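Local structure of 5-carboxymethyl-2-hydroxymuconate semialdehyde dehydrogenase (Thermus thermophilus, 2D4E) at residues 92-96 and 132-136. The protein probably catalyses the NAD-dependent oxidation of 5-carboxymethyl-2-hydroxymuconate semialdehyde to the corresponding acid, as a tetrameric member of the aldehyde dehydrogenase family. Residues are numbered along the deposited sequence; the frame is centred on the assembly and turned at random.
Sequences LLRIA and FAFYA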
loop_
_atom_site.group_PDB
_atom_site.type_symbol
_atom_site.label_atom_id
_atom_site.label_comp_id
_atom_site.label_asym_id
_atom_site.label_seq_id
_atom_site.Cartn_x
_atom_site.Cartn_y
_atom_site.Cartn_z
ATOM N N LEU C 92 2.140 -5.227 -25.596
ATOM C CA LEU C 92 0.767 -4.829 -25.287
ATOM C C LEU C 92 0.408 -3.529 -26.003
ATOM O O LEU C 92 -0.688 -3.393 -26.537
ATOM C CB LEU C 92 0.557 -4.655 -23.776
ATOM C CG LEU C 92 0.707 -5.880 -22.865
ATOM C CD1 LEU C 92 0.067 -5.574 -21.523
ATOM C CD2 LEU C 92 0.028 -7.082 -23.473
ATOM N N LEU C 93 1.333 -2.577 -26.010
ATOM C CA LEU C 93 1.100 -1.304 -26.684
ATOM C C LEU C 93 0.955 -1.495 -28.196
ATOM O O LEU C 93 0.215 -0.763 -28.858
ATOM C CB LEU C 93 2.241 -0.330 -26.388
ATOM C CG LEU C 93 2.295 0.164 -24.941
ATOM C CD1 LEU C 93 3.480 1.106 -24.776
ATOM C CD2 LEU C 93 0.983 0.870 -24.590
ATOM N N ARG C 94 1.667 -2.481 -28.737
ATOM C CA ARG C 94 1.600 -2.772 -30.165
ATOM C C ARG C 94 0.238 -3.387 -30.484
ATOM O O ARG C 94 -0.380 -3.077 -31.506
ATOM C CB ARG C 94 2.716 -3.745 -30.554
ATOM C CG ARG C 94 2.716 -4.156 -32.020
ATOM C CD ARG C 94 2.764 -2.950 -32.951
ATOM N NE ARG C 94 2.903 -3.370 -34.345
ATOM C CZ ARG C 94 2.561 -2.626 -35.393
ATOM N NH1 ARG C 94 2.052 -1.410 -35.216
ATOM N NH2 ARG C 94 2.724 -3.106 -36.621
ATOM N N ILE C 95 -0.216 -4.268 -29.598
ATOM C CA ILE C 95 -1.503 -4.922 -29.750
ATOM C C ILE C 95 -2.610 -3.868 -29.703
ATOM O O ILE C 95 -3.527 -3.894 -30.517
ATOM C CB ILE C 95 -1.723 -5.973 -28.627
ATOM C CG1 ILE C 95 -0.787 -7.164 -28.848
ATOM C CG2 ILE C 95 -3.173 -6.445 -28.610
ATOM C CD1 ILE C 95 -0.814 -8.187 -27.729
ATOM N N ALA C 96 -2.510 -2.937 -28.756
ATOM C CA ALA C 96 -3.498 -1.872 -28.616
ATOM C C ALA C 96 -3.505 -1.029 -29.887
ATOM O O ALA C 96 -4.561 -0.620 -30.379
ATOM C CB ALA C 96 -3.164 -1.000 -27.419
ATOM N N PHE C 132 -5.491 -3.227 -23.189
ATOM C CA PHE C 132 -4.068 -3.491 -23.398
ATOM C C PHE C 132 -3.193 -2.290 -23.041
ATOM O O PHE C 132 -2.139 -2.444 -22.428
ATOM C CB PHE C 132 -3.801 -3.917 -24.847
ATOM C CG PHE C 132 -4.230 -5.324 -25.148
ATOM C CD1 PHE C 132 -5.487 -5.587 -25.682
ATOM C CD2 PHE C 132 -3.387 -6.394 -24.852
ATOM C CE1 PHE C 132 -5.904 -6.898 -25.915
ATOM C CE2 PHE C 132 -3.790 -7.706 -25.080
ATOM C CZ PHE C 132 -5.055 -7.958 -25.613
ATOM N N ALA C 133 -3.631 -1.096 -23.421
ATOM C CA ALA C 133 -2.868 0.106 -23.118
ATOM C C ALA C 133 -2.770 0.287 -21.607
ATOM O O ALA C 133 -1.741 0.733 -21.081
ATOM C CB ALA C 133 -3.532 1.326 -23.751
ATOM N N PHE C 134 -3.853 -0.069 -20.918
ATOM C CA PHE C 134 -3.939 0.041 -19.466
ATOM C C PHE C 134 -2.963 -0.896 -18.753
ATOM O O PHE C 134 -2.093 -0.449 -18.007
ATOM C CB PHE C 134 -5.368 -0.266 -19.017
ATOM C CG PHE C 134 -5.567 -0.228 -17.528
ATOM C CD1 PHE C 134 -5.461 0.970 -16.825
ATOM C CD2 PHE C 134 -5.878 -1.391 -16.829
ATOM C CE1 PHE C 134 -5.665 1.013 -15.447
ATOM C CE2 PHE C 134 -6.082 -1.360 -15.447
ATOM C CZ PHE C 134 -5.975 -0.152 -14.755
ATOM N N TYR C 135 -3.101 -2.197 -18.983
ATOM C CA TYR C 135 -2.227 -3.155 -18.324
ATOM C C TYR C 135 -0.775 -3.096 -18.775
ATOM O O TYR C 135 0.112 -3.601 -18.089
ATOM C CB TYR C 135 -2.781 -4.571 -18.479
ATOM C CG TYR C 135 -3.945 -4.823 -17.553
ATOM C CD1 TYR C 135 -5.258 -4.856 -18.032
ATOM C CD2 TYR C 135 -3.736 -4.997 -16.184
ATOM C CE1 TYR C 135 -6.336 -5.061 -17.166
ATOM C CE2 TYR C 135 -4.802 -5.201 -15.309
ATOM C CZ TYR C 135 -6.097 -5.235 -15.806
ATOM O OH TYR C 135 -7.143 -5.471 -14.946
ATOM N N ALA C 136 -0.531 -2.466 -19.919
ATOM C CA ALA C 136 0.828 -2.334 -20.420
ATOM C C ALA C 136 1.655 -1.592 -19.374
ATOM O O ALA C 136 2.848 -1.856 -19.204
ATOM C CB ALA C 136 0.831 -1.560 -21.743
#
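Leu92, Ile95 and Ala96 of helix 85-101 meet Phe132 and Ala136 of helix 118-136 in a buried, wholly apolar packing of two nearly antiparallel helices, whose local axes come within 8.2 Å at 166°. Phe132 makes the largest single contribution, followed by Leu92. The CG2 methyl of Ile95 sits almost exactly over the middle of the Phe132 ring, 3.5 Å from its centroid and 2° off the normal, a well-formed CH-pi contact. This branch lies anti to the backbone N of Ile95, while CD1, on the other branch, reaches Phe132 CE2. Leu92 comes to the ring edge instead, its CD2 lying near the ring plane at 3.7 Å from Phe132 CD2. The two helices belong to the N-terminal helical part of the Rossmann-like NAD-binding domain of aldehyde dehydrogenases, and helix 175-188 of that domain packs against Leu92, Phe132 and Tyr135. A leucine in place of Phe132 would probably deprive the Ile95 methyl of its aromatic face and the Leu92 CD2 methyl of the ring edge it rests against. Small residues permit the close approach: Leu92 CD1 lies 3.5 Å from Ala136 CA, and Ala96 CB stands 3.9 Å from Phe132 CB. On the more exposed flank, with CG anti to its carbonyl carbon (chi1 -69°), Leu93 brings CD2 to 3.7 Å from Ala136 CB although its CB does not point at the other helix.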